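Local coordinates for protein 3-ketosteroid-delta4-5alpha-dehydrogenase (PDB 4AT2) that probably oxidises 5alpha-3-ketosteroids with a bound FAD as electron acceptor, introducing the delta4 double bond of the steroid A ring during steroid catabolism, at residues A308-F313 and L445-G450; F263-K268 and G279-A284; V67-R72 and L215-E220. All coordinates share one frame; numbering follows the deposited sequence.

Interaction 1. Residues A308-F313 and L445-G450. With ASD (4-androstene-3-17-dione), chain B.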
loop_
_atom_site.group_PDB
_atom_site.type_symbol
_atom_site.label_atom_id
_atom_site.label_comp_id
_atom_site.label_asym_id
_atom_site.label_seq_id
_atom_site.Cartn_x
_atom_site.Cartn_y
_atom_site.Cartn_z
ATOM N N ALA A 308 5.250 -0.817 -0.853
ATOM C CA ALA A 308 6.197 -1.189 0.213
ATOM C C ALA A 308 7.345 -0.190 0.302
ATOM O O ALA A 308 7.938 0.181 -0.710
ATOM C CB ALA A 308 6.729 -2.601 0.001
ATOM N N THR A 309 7.633 0.274 1.517
ATOM C CA THR A 309 8.687 1.273 1.717
ATOM C C THR A 309 9.513 1.011 2.966
ATOM O O THR A 309 8.960 0.823 4.056
ATOM C CB THR A 309 8.117 2.703 1.853
ATOM O OG1 THR A 309 7.209 2.742 2.957
ATOM C CG2 THR A 309 7.362 3.111 0.601
ATOM N N GLU A 310 10.834 1.027 2.796
ATOM C CA GLU A 310 11.746 1.126 3.925
ATOM C C GLU A 310 11.531 2.499 4.564
ATOM O O GLU A 310 11.280 3.481 3.849
ATOM C CB GLU A 310 13.195 0.989 3.448
ATOM C CG GLU A 310 14.242 1.105 4.560
ATOM C CD GLU A 310 14.676 2.532 4.919
ATOM O OE1 GLU A 310 14.398 3.502 4.178
ATOM O OE2 GLU A 310 15.333 2.700 5.973
ATOM N N VAL A 311 11.623 2.575 5.891
ATOM C CA VAL A 311 11.458 3.849 6.603
ATOM C C VAL A 311 12.498 3.947 7.708
ATOM O O VAL A 311 12.512 3.125 8.618
ATOM C CB VAL A 311 10.046 4.007 7.215
ATOM C CG1 VAL A 311 9.904 5.393 7.825
ATOM C CG2 VAL A 311 8.943 3.779 6.175
ATOM N N ALA A 312 13.361 4.951 7.625
ATOM C CA ALA A 312 14.364 5.209 8.654
ATOM C C ALA A 312 13.810 6.237 9.633
ATOM O O ALA A 312 12.844 6.920 9.330
ATOM C CB ALA A 312 15.649 5.712 8.020
ATOM N N PHE A 313 14.438 6.339 10.800
ATOM C CA PHE A 313 13.973 7.201 11.882
ATOM C C PHE A 313 15.237 7.852 12.414
ATOM O O PHE A 313 16.073 7.171 13.009
ATOM C CB PHE A 313 13.305 6.310 12.941
ATOM C CG PHE A 313 12.636 7.053 14.067
ATOM C CD1 PHE A 313 11.570 7.919 13.825
ATOM C CD2 PHE A 313 13.028 6.829 15.389
ATOM C CE1 PHE A 313 10.931 8.572 14.872
ATOM C CE2 PHE A 313 12.399 7.482 16.439
ATOM C CZ PHE A 313 11.344 8.350 16.184
ATOM N N LEU A 445 12.037 9.082 6.889
ATOM C CA LEU A 445 12.249 9.227 5.448
ATOM C C LEU A 445 12.496 7.833 4.921
ATOM O O LEU A 445 12.869 6.945 5.680
ATOM C CB LEU A 445 13.435 10.152 5.144
ATOM C CG LEU A 445 14.856 9.706 5.512
ATOM C CD1 LEU A 445 15.841 10.775 5.061
ATOM C CD2 LEU A 445 15.008 9.437 7.007
ATOM N N GLY A 446 12.280 7.605 3.634
ATOM C CA GLY A 446 12.421 6.231 3.174
ATOM C C GLY A 446 12.626 6.032 1.696
ATOM O O GLY A 446 12.776 6.994 0.936
ATOM N N PHE A 447 12.659 4.763 1.304
ATOM C CA PHE A 447 12.852 4.387 -0.092
ATOM C C PHE A 447 11.931 3.217 -0.450
ATOM O O PHE A 447 11.364 2.573 0.437
ATOM C CB PHE A 447 14.352 4.142 -0.436
ATOM C CG PHE A 447 15.014 3.013 0.325
ATOM C CD1 PHE A 447 14.816 1.680 -0.046
ATOM C CD2 PHE A 447 15.910 3.288 1.359
ATOM C CE1 PHE A 447 15.453 0.640 0.640
ATOM C CE2 PHE A 447 16.552 2.258 2.037
ATOM C CZ PHE A 447 16.318 0.931 1.681
ATOM N N THR A 448 11.744 2.983 -1.747
ATOM C CA THR A 448 10.735 2.056 -2.238
ATOM C C THR A 448 11.271 0.633 -2.341
ATOM O O THR A 448 12.468 0.433 -2.576
ATOM C CB THR A 448 10.219 2.508 -3.621
ATOM O OG1 THR A 448 11.325 2.586 -4.538
ATOM C CG2 THR A 448 9.572 3.883 -3.513
ATOM N N LEU A 449 10.382 -0.339 -2.145
ATOM C CA LEU A 449 10.741 -1.772 -2.135
ATOM C C LEU A 449 9.961 -2.553 -3.181
ATOM O O LEU A 449 10.274 -3.721 -3.449
ATOM C CB LEU A 449 10.494 -2.394 -0.749
ATOM C CG LEU A 449 11.213 -1.709 0.432
ATOM C CD1 LEU A 449 10.735 -2.276 1.768
ATOM C CD2 LEU A 449 12.737 -1.806 0.300
ATOM N N GLY A 450 8.964 -1.914 -3.776
ATOM C CA GLY A 450 8.112 -2.575 -4.763
ATOM C C GLY A 450 8.696 -2.510 -6.154
ATOM O O GLY A 450 9.530 -1.655 -6.449
HETATM C C1 ASD B . 18.920 2.102 5.356
HETATM C C10 ASD B . 19.516 2.203 6.772
HETATM C C11 ASD B . 18.947 4.722 6.903
HETATM C C12 ASD B . 19.387 6.174 7.211
HETATM C C13 ASD B . 20.216 6.225 8.490
HETATM C C14 ASD B . 21.394 5.262 8.348
HETATM C C15 ASD B . 22.400 5.681 9.430
HETATM C C16 ASD B . 22.343 7.218 9.398
HETATM C C17 ASD B . 20.990 7.481 8.756
HETATM C C18 ASD B . 19.341 6.026 9.732
HETATM C C19 ASD B . 18.448 1.848 7.810
HETATM C C2 ASD B . 18.491 0.676 4.945
HETATM C C3 ASD B . 19.518 -0.364 5.340
HETATM C C4 ASD B . 20.646 0.028 6.221
HETATM C C5 ASD B . 20.633 1.183 6.928
HETATM C C6 ASD B . 21.754 1.405 7.936
HETATM C C7 ASD B . 22.186 2.868 8.015
HETATM C C8 ASD B . 20.981 3.787 8.214
HETATM C C9 ASD B . 20.053 3.642 6.981
HETATM O O1 ASD B . 19.437 -1.515 4.912
HETATM O O2 ASD B . 20.559 8.599 8.500
HETATM O O HOH W 1 7.533 0.500 -3.376
HETATM O O HOH W 2 15.616 6.019 4.511
#
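Glu310 starts its side chain over the ring of Phe447 where strands 309-313 and 445-448 pair antiparallel, 159° between their directions. Its CB stands 3.6 Å from the centroid of the Phe447 ring, close to the ring normal, a CH-pi contact. With CG anti to the backbone N (chi1 179°), the chain runs on over the same face toward CZ and CE2 of Phe447. A bend at chi2 then carries the carboxylate out past the CD2-CE2 edge, its plane only 14° from that of the ring, with CD nearest Phe447 CE2. The tip divides its contacts: OE1 reaches 3.2 Å from Phe447 CD2 and accepts a hydrogen bond from a water that also donates to Leu445 O, while OE2 comes 3.7 Å from C1 of the bound androstenedione.

The Phe447 ring meets this steroid with its edge, CE2 being 3.8 Å from steroid C2, and also touches the FAD. Without the ring, as with an alanine here, the Glu310 chain would probably lose the face that CB and CG rest on, leaving a gap beside the steroid A ring.

The backbone sets this register. Ala312 N donates to Leu445 O at 2.8 Å and Phe447 N donates to Glu310 O, whereas the return bond from Glu310 N to Phe447 O is weak. Gly446 CA approaches Glu310 O to 3.1 Å, where a CB would clash. Ala312 CB lies 3.6 Å from steroid C11. Thr309 and Val311 face the other way, onto helix 340-350. An antiparallel strand pair thus lines the steroid pocket with Glu310, Ala312 and Phe447.

Interaction 2. Residues F263-K268 and G279-A284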
loop_
_atom_site.group_PDB
_atom_site.type_symbol
_atom_site.label_atom_id
_atom_site.label_comp_id
_atom_site.label_asym_id
_atom_site.label_seq_id
_atom_site.Cartn_x
_atom_site.Cartn_y
_atom_site.Cartn_z
ATOM N N PHE A 263 12.239 3.214 -7.948
ATOM C CA PHE A 263 11.505 4.380 -8.455
ATOM C C PHE A 263 11.431 5.536 -7.468
ATOM O O PHE A 263 10.645 6.460 -7.661
ATOM C CB PHE A 263 10.093 4.024 -8.962
ATOM C CG PHE A 263 9.121 3.538 -7.899
ATOM C CD1 PHE A 263 9.082 2.189 -7.520
ATOM C CD2 PHE A 263 8.188 4.411 -7.330
ATOM C CE1 PHE A 263 8.151 1.735 -6.580
ATOM C CE2 PHE A 263 7.254 3.958 -6.400
ATOM C CZ PHE A 263 7.236 2.616 -6.023
ATOM N N ALA A 264 12.272 5.493 -6.439
ATOM C CA ALA A 264 12.177 6.447 -5.320
ATOM C C ALA A 264 12.180 7.922 -5.742
ATOM O O ALA A 264 11.541 8.752 -5.098
ATOM C CB ALA A 264 13.286 6.193 -4.311
ATOM N N TYR A 265 12.900 8.252 -6.810
ATOM C CA TYR A 265 12.980 9.640 -7.254
ATOM C C TYR A 265 12.039 10.026 -8.391
ATOM O O TYR A 265 12.095 11.138 -8.911
ATOM C CB TYR A 265 14.441 10.064 -7.460
ATOM C CG TYR A 265 15.089 10.272 -6.102
ATOM C CD1 TYR A 265 14.710 11.349 -5.292
ATOM C CD2 TYR A 265 16.037 9.378 -5.602
ATOM C CE1 TYR A 265 15.269 11.537 -4.036
ATOM C CE2 TYR A 265 16.612 9.565 -4.343
ATOM C CZ TYR A 265 16.216 10.644 -3.564
ATOM O OH TYR A 265 16.752 10.845 -2.306
ATOM N N ASN A 266 11.135 9.121 -8.740
ATOM C CA ASN A 266 10.090 9.421 -9.702
ATOM C C ASN A 266 8.839 9.927 -8.959
ATOM O O ASN A 266 8.122 9.145 -8.340
ATOM C CB ASN A 266 9.798 8.168 -10.551
ATOM C CG ASN A 266 8.790 8.424 -11.654
ATOM O OD1 ASN A 266 7.781 9.098 -11.439
ATOM N ND2 ASN A 266 9.040 7.855 -12.841
ATOM N N ASP A 267 8.599 11.240 -9.009
ATOM C CA ASP A 267 7.509 11.852 -8.234
ATOM C C ASP A 267 6.129 11.306 -8.588
ATOM O O ASP A 267 5.313 11.062 -7.688
ATOM C CB ASP A 267 7.506 13.384 -8.383
ATOM C CG ASP A 267 8.711 14.054 -7.736
ATOM O OD1 ASP A 267 9.426 13.440 -6.928
ATOM O OD2 ASP A 267 8.941 15.246 -8.039
ATOM N N LYS A 268 5.873 11.113 -9.885
ATOM C CA LYS A 268 4.586 10.590 -10.361
ATOM C C LYS A 268 4.344 9.203 -9.777
ATOM O O LYS A 268 3.253 8.911 -9.275
ATOM C CB LYS A 268 4.546 10.521 -11.896
ATOM C CG LYS A 268 3.370 9.730 -12.486
ATOM C CD LYS A 268 3.445 9.662 -14.013
ATOM C CE LYS A 268 2.307 8.851 -14.618
ATOM N NZ LYS A 268 2.545 8.549 -16.070
ATOM N N GLY A 279 7.346 13.900 -0.001
ATOM C CA GLY A 279 8.016 14.898 0.822
ATOM C C GLY A 279 9.039 14.362 1.805
ATOM O O GLY A 279 9.596 15.127 2.586
ATOM N N ARG A 280 9.294 13.054 1.780
ATOM C CA ARG A 280 10.282 12.477 2.706
ATOM C C ARG A 280 11.182 11.415 2.062
ATOM O O ARG A 280 11.307 10.298 2.581
ATOM C CB ARG A 280 9.605 11.949 3.989
ATOM C CG ARG A 280 8.543 10.884 3.775
ATOM C CD ARG A 280 7.874 10.485 5.089
ATOM N NE ARG A 280 7.216 11.626 5.739
ATOM C CZ ARG A 280 5.962 12.006 5.505
ATOM N NH1 ARG A 280 5.210 11.339 4.637
ATOM N NH2 ARG A 280 5.455 13.063 6.140
ATOM N N PRO A 281 11.820 11.762 0.924
ATOM C CA PRO A 281 12.730 10.839 0.245
ATOM C C PRO A 281 13.978 10.533 1.073
ATOM O O PRO A 281 14.552 11.429 1.706
ATOM C CB PRO A 281 13.118 11.613 -1.023
ATOM C CG PRO A 281 13.027 13.039 -0.606
ATOM C CD PRO A 281 11.789 13.074 0.244
ATOM N N GLY A 282 14.385 9.264 1.057
ATOM C CA GLY A 282 15.588 8.827 1.753
ATOM C C GLY A 282 16.567 8.075 0.861
ATOM O O GLY A 282 17.696 7.811 1.286
ATOM N N ALA A 283 16.152 7.735 -0.368
ATOM C CA ALA A 283 17.004 6.945 -1.282
ATOM C C ALA A 283 18.299 7.675 -1.629
ATOM O O ALA A 283 18.347 8.908 -1.622
ATOM C CB ALA A 283 16.256 6.543 -2.549
ATOM N N ALA A 284 19.338 6.901 -1.931
ATOM C CA ALA A 284 20.697 7.436 -2.063
ATOM C C ALA A 284 20.950 8.233 -3.341
ATOM O O ALA A 284 21.602 9.276 -3.290
ATOM C CB ALA A 284 21.726 6.320 -1.924
#
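Tyr265 reaches Ala283 because its CG is anti to its own carbonyl carbon (chi1 -75°), which sends the ring out from the backbone turn and across to segment 279-284. At the far end of the ring the phenol OH donates a hydrogen bond of 2.6 Å to Ala283 O. The acceptor lies near the ring plane, at the edge. Seen from the carbonyl the bond is bent: the C=O...OH angle is 136° and the phenol oxygen is tilted 25° from the carbonyl plane.

Carbon contacts flank this bond. Tyr265 CE2 is 3.5 Å from Ala283 CB, while CE1 comes to 3.7 Å from Pro281 CB, approached obliquely, the tyrosine and proline side chains crossing at about a right angle. Ala283 CB is also met by Ala264 CB at 3.5 Å, tighter than usual for two methyls, so the Ala283 methyl sits in the corner formed by Ala264 CB and the CE2 side of the tyrosine.

Both Ala264 and Tyr265 are the central residues of a type I beta turn, closed by Asn266 N donating to Phe263 O at 2.9 Å. Asn266 follows as the N-cap of helix 267-273, with OD1 accepting from Met269 N and ND2 donating to Asp289 O. Ala283 also packs on Phe447 of strand 444-452, and Gly282 touches the FAD. The contact therefore joins a beta turn leading into an N-capped helix to the loop that follows that helix, part of which, Gly282 and Ala284, belongs to the FAD pocket.

Interaction 3. Residues V67-R72 and L215-E220. With FAD (flavin-adenine dinucleotide), chain D.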
loop_
_atom_site.group_PDB
_atom_site.type_symbol
_atom_site.label_atom_id
_atom_site.label_comp_id
_atom_site.label_asym_id
_atom_site.label_seq_id
_atom_site.Cartn_x
_atom_site.Cartn_y
_atom_site.Cartn_z
ATOM N N VAL A 67 29.565 -10.563 -21.800
ATOM C CA VAL A 67 28.749 -9.681 -20.947
ATOM C C VAL A 67 29.098 -8.209 -21.117
ATOM O O VAL A 67 30.275 -7.828 -21.062
ATOM C CB VAL A 67 28.917 -10.038 -19.447
ATOM C CG1 VAL A 67 27.985 -9.197 -18.577
ATOM C CG2 VAL A 67 28.636 -11.512 -19.209
ATOM N N LEU A 68 28.070 -7.386 -21.310
ATOM C CA LEU A 68 28.236 -5.938 -21.373
ATOM C C LEU A 68 27.317 -5.251 -20.368
ATOM O O LEU A 68 26.106 -5.416 -20.424
ATOM C CB LEU A 68 27.963 -5.420 -22.793
ATOM C CG LEU A 68 27.950 -3.904 -23.033
ATOM C CD1 LEU A 68 29.301 -3.283 -22.676
ATOM C CD2 LEU A 68 27.561 -3.596 -24.480
ATOM N N VAL A 69 27.916 -4.481 -19.457
ATOM C CA VAL A 69 27.161 -3.705 -18.478
ATOM C C VAL A 69 27.004 -2.289 -19.011
ATOM O O VAL A 69 27.967 -1.700 -19.486
ATOM C CB VAL A 69 27.881 -3.670 -17.109
ATOM C CG1 VAL A 69 27.055 -2.896 -16.080
ATOM C CG2 VAL A 69 28.113 -5.080 -16.595
ATOM N N LEU A 70 25.785 -1.759 -18.934
ATOM C CA LEU A 70 25.498 -0.392 -19.362
ATOM C C LEU A 70 25.175 0.443 -18.125
ATOM O O LEU A 70 24.208 0.161 -17.410
ATOM C CB LEU A 70 24.305 -0.397 -20.316
ATOM C CG LEU A 70 24.345 -1.360 -21.498
ATOM C CD1 LEU A 70 23.014 -1.267 -22.215
ATOM C CD2 LEU A 70 25.480 -1.007 -22.454
ATOM N N GLU A 71 25.991 1.461 -17.861
ATOM C CA GLU A 71 25.834 2.248 -16.640
ATOM C C GLU A 71 25.570 3.703 -16.985
ATOM O O GLU A 71 26.294 4.292 -17.794
ATOM C CB GLU A 71 27.084 2.111 -15.758
ATOM C CG GLU A 71 27.214 3.127 -14.629
ATOM C CD GLU A 71 26.017 3.160 -13.695
ATOM O OE1 GLU A 71 25.435 2.085 -13.405
ATOM O OE2 GLU A 71 25.654 4.276 -13.249
ATOM N N ARG A 72 24.537 4.274 -16.367
ATOM C CA ARG A 72 24.081 5.635 -16.686
ATOM C C ARG A 72 25.063 6.728 -16.259
ATOM O O ARG A 72 25.238 7.732 -16.962
ATOM C CB ARG A 72 22.713 5.863 -16.036
ATOM C CG ARG A 72 22.168 7.270 -16.126
ATOM C CD ARG A 72 20.771 7.266 -15.536
ATOM N NE ARG A 72 20.145 8.581 -15.592
ATOM C CZ ARG A 72 18.887 8.815 -15.228
ATOM N NH1 ARG A 72 18.120 7.819 -14.792
ATOM N NH2 ARG A 72 18.394 10.041 -15.309
ATOM N N LEU A 215 37.066 -11.589 -15.169
ATOM C CA LEU A 215 36.309 -12.495 -16.018
ATOM C C LEU A 215 36.107 -11.956 -17.434
ATOM O O LEU A 215 35.610 -12.675 -18.303
ATOM C CB LEU A 215 34.942 -12.794 -15.381
ATOM C CG LEU A 215 34.968 -13.817 -14.247
ATOM C CD1 LEU A 215 33.736 -13.651 -13.364
ATOM C CD2 LEU A 215 35.034 -15.217 -14.833
ATOM N N GLY A 216 36.473 -10.694 -17.656
ATOM C CA GLY A 216 36.305 -10.061 -18.961
ATOM C C GLY A 216 34.969 -9.364 -19.177
ATOM O O GLY A 216 34.611 -9.058 -20.319
ATOM N N VAL A 217 34.235 -9.091 -18.094
ATOM C CA VAL A 217 33.004 -8.302 -18.212
ATOM C C VAL A 217 33.348 -6.918 -18.772
ATOM O O VAL A 217 34.307 -6.289 -18.328
ATOM C CB VAL A 217 32.276 -8.165 -16.859
ATOM C CG1 VAL A 217 31.134 -7.160 -16.957
ATOM C CG2 VAL A 217 31.746 -9.526 -16.418
ATOM N N ARG A 218 32.585 -6.483 -19.771
ATOM C CA ARG A 218 32.770 -5.181 -20.419
ATOM C C ARG A 218 31.799 -4.176 -19.809
ATOM O O ARG A 218 30.706 -4.558 -19.377
ATOM C CB ARG A 218 32.488 -5.319 -21.917
ATOM C CG ARG A 218 33.283 -6.421 -22.613
ATOM C CD ARG A 218 32.542 -6.965 -23.834
ATOM N NE ARG A 218 32.140 -5.873 -24.705
ATOM C CZ ARG A 218 31.190 -5.934 -25.635
ATOM N NH1 ARG A 218 30.490 -7.045 -25.845
ATOM N NH2 ARG A 218 30.935 -4.850 -26.346
ATOM N N ALA A 219 32.196 -2.901 -19.760
ATOM C CA ALA A 219 31.318 -1.837 -19.255
ATOM C C ALA A 219 31.330 -0.607 -20.164
ATOM O O ALA A 219 32.386 -0.197 -20.657
ATOM C CB ALA A 219 31.694 -1.453 -17.827
ATOM N N GLU A 220 30.150 -0.034 -20.387
ATOM C CA GLU A 220 30.010 1.240 -21.089
ATOM C C GLU A 220 29.289 2.224 -20.180
ATOM O O GLU A 220 28.278 1.876 -19.564
ATOM C CB GLU A 220 29.241 1.072 -22.408
ATOM C CG GLU A 220 30.048 0.467 -23.554
ATOM C CD GLU A 220 31.166 1.378 -24.050
ATOM O OE1 GLU A 220 31.026 2.615 -23.993
ATOM O OE2 GLU A 220 32.196 0.844 -24.508
HETATM P PA FAD D . 22.091 0.448 -7.395
HETATM O O1A FAD D . 23.136 -0.144 -6.532
HETATM O O2A FAD D . 21.709 1.852 -7.185
HETATM O O5B FAD D . 22.550 0.263 -8.918
HETATM C C5B FAD D . 21.712 0.690 -9.997
HETATM C C4B FAD D . 22.603 1.279 -11.104
HETATM O O4B FAD D . 21.712 1.529 -12.213
HETATM C C3B FAD D . 23.162 2.638 -10.665
HETATM O O3B FAD D . 24.599 2.647 -10.861
HETATM C C2B FAD D . 22.444 3.642 -11.573
HETATM O O2B FAD D . 23.314 4.761 -11.891
HETATM C C1B FAD D . 22.144 2.794 -12.807
HETATM N N9A FAD D . 21.014 3.292 -13.622
HETATM C C8A FAD D . 19.901 3.920 -13.224
HETATM N N7A FAD D . 19.158 4.172 -14.299
HETATM C C5A FAD D . 19.801 3.689 -15.380
HETATM C C6A FAD D . 19.526 3.662 -16.707
HETATM N N6A FAD D . 18.386 4.197 -17.144
HETATM N N1A FAD D . 20.369 3.107 -17.595
HETATM C C2A FAD D . 21.554 2.531 -17.163
HETATM N N3A FAD D . 21.831 2.566 -15.799
HETATM C C4A FAD D . 20.946 3.146 -14.946
HETATM N N1 FAD D . 20.405 -1.777 1.795
HETATM C C2 FAD D . 20.938 -2.905 2.393
HETATM O O2 FAD D . 20.492 -4.005 2.097
HETATM N N3 FAD D . 21.979 -2.785 3.325
HETATM C C4 FAD D . 22.459 -1.524 3.686
HETATM O O4 FAD D . 23.366 -1.457 4.521
HETATM C C4X FAD D . 21.915 -0.384 3.085
HETATM N N5 FAD D . 22.341 0.857 3.427
HETATM C C5X FAD D . 21.646 1.934 3.012
HETATM C C6 FAD D . 21.911 3.195 3.557
HETATM C C7 FAD D . 21.209 4.322 3.122
HETATM C C7M FAD D . 21.519 5.567 3.706
HETATM C C8 FAD D . 20.213 4.189 2.132
HETATM C C8M FAD D . 19.472 5.284 1.642
HETATM C C9 FAD D . 19.960 2.930 1.582
HETATM C C9A FAD D . 20.655 1.798 2.034
HETATM N N10 FAD D . 20.390 0.568 1.530
HETATM C C10 FAD D . 20.893 -0.513 2.143
HETATM C "C1'" FAD D . 19.624 0.364 0.274
HETATM C "C2'" FAD D . 20.578 -0.066 -0.852
HETATM O "O2'" FAD D . 21.627 0.904 -0.884
HETATM C "C3'" FAD D . 19.857 -0.097 -2.209
HETATM O "O3'" FAD D . 18.488 -0.523 -2.082
HETATM C "C4'" FAD D . 20.606 -1.034 -3.170
HETATM O "O4'" FAD D . 21.964 -0.580 -3.270
HETATM C "C5'" FAD D . 19.960 -1.014 -4.558
HETATM O "O5'" FAD D . 20.646 -1.967 -5.392
HETATM P P FAD D . 20.422 -1.950 -6.988
HETATM O O1P FAD D . 19.004 -2.144 -7.308
HETATM O O2P FAD D . 21.461 -2.849 -7.593
HETATM O O3P FAD D . 20.680 -0.379 -7.340
HETATM O O HOH W 3 32.280 -10.776 -20.840
#
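Leu68 lies against the flat side of a charged group, the Arg218 guanidinium, with its CB 4.2 Å above the centre of that plane. The bend at chi3 (52°) folds the Arg218 chain back over Leu68, and NH1 forms a salt bridge with Asp66 and a hydrogen bond to Glu41 O, which together probably restrict the group's rotation. Leu68 CD1 also packs on Glu220 CG, 3.9 Å away.

Beneath these side chains the strands 67-70 and 218-220 run parallel, 26° apart. Arg218 bonds to both neighbours of Leu68: its N donates to Val67 O, and its O accepts from Val69 N at 2.8 Å. Glu220 does the same about Leu70, with Glu71 N donating to its O at 2.9 Å. On the opposite sheet face Val69 CG2 meets Val217 CG1 at 3.7 Å.

The bond from Glu71 N to Glu220 O holds the backbone of a residue whose carboxylate accepts a hydrogen bond from each ribose hydroxyl of the FAD, OE1 from O3B and OE2 from O2B, each at 2.7 Å. OE1 also accepts from Tyr49 N. An acidic residue gripping the ribose just past the second strand of the beta-alpha-beta unit, here 67-70, is a hallmark of the Rossmann-type FAD-binding fold.

How the interactions relate
Along the chain the three contacts come in series: interaction 3 closes first, then interaction 2, then interaction 1, all within the FAD-binding domain. Interactions 1 and 2 are neighbours, their centres about 9 Å apart, and they touch directly: Gly446 N and O probably bond to Arg280 O and Gly282 N, which ties segment 279-284 to strand 444-452 of the three-stranded antiparallel sheet. Interaction 3 belongs to a different, parallel five-stranded sheet; its centre is about 30 Å from that of interaction 1 and 27 Å from that of interaction 2. The extended FAD spans this distance, with its adenosine end at interaction 3 and its flavin near the steroid at interactions 1 and 2.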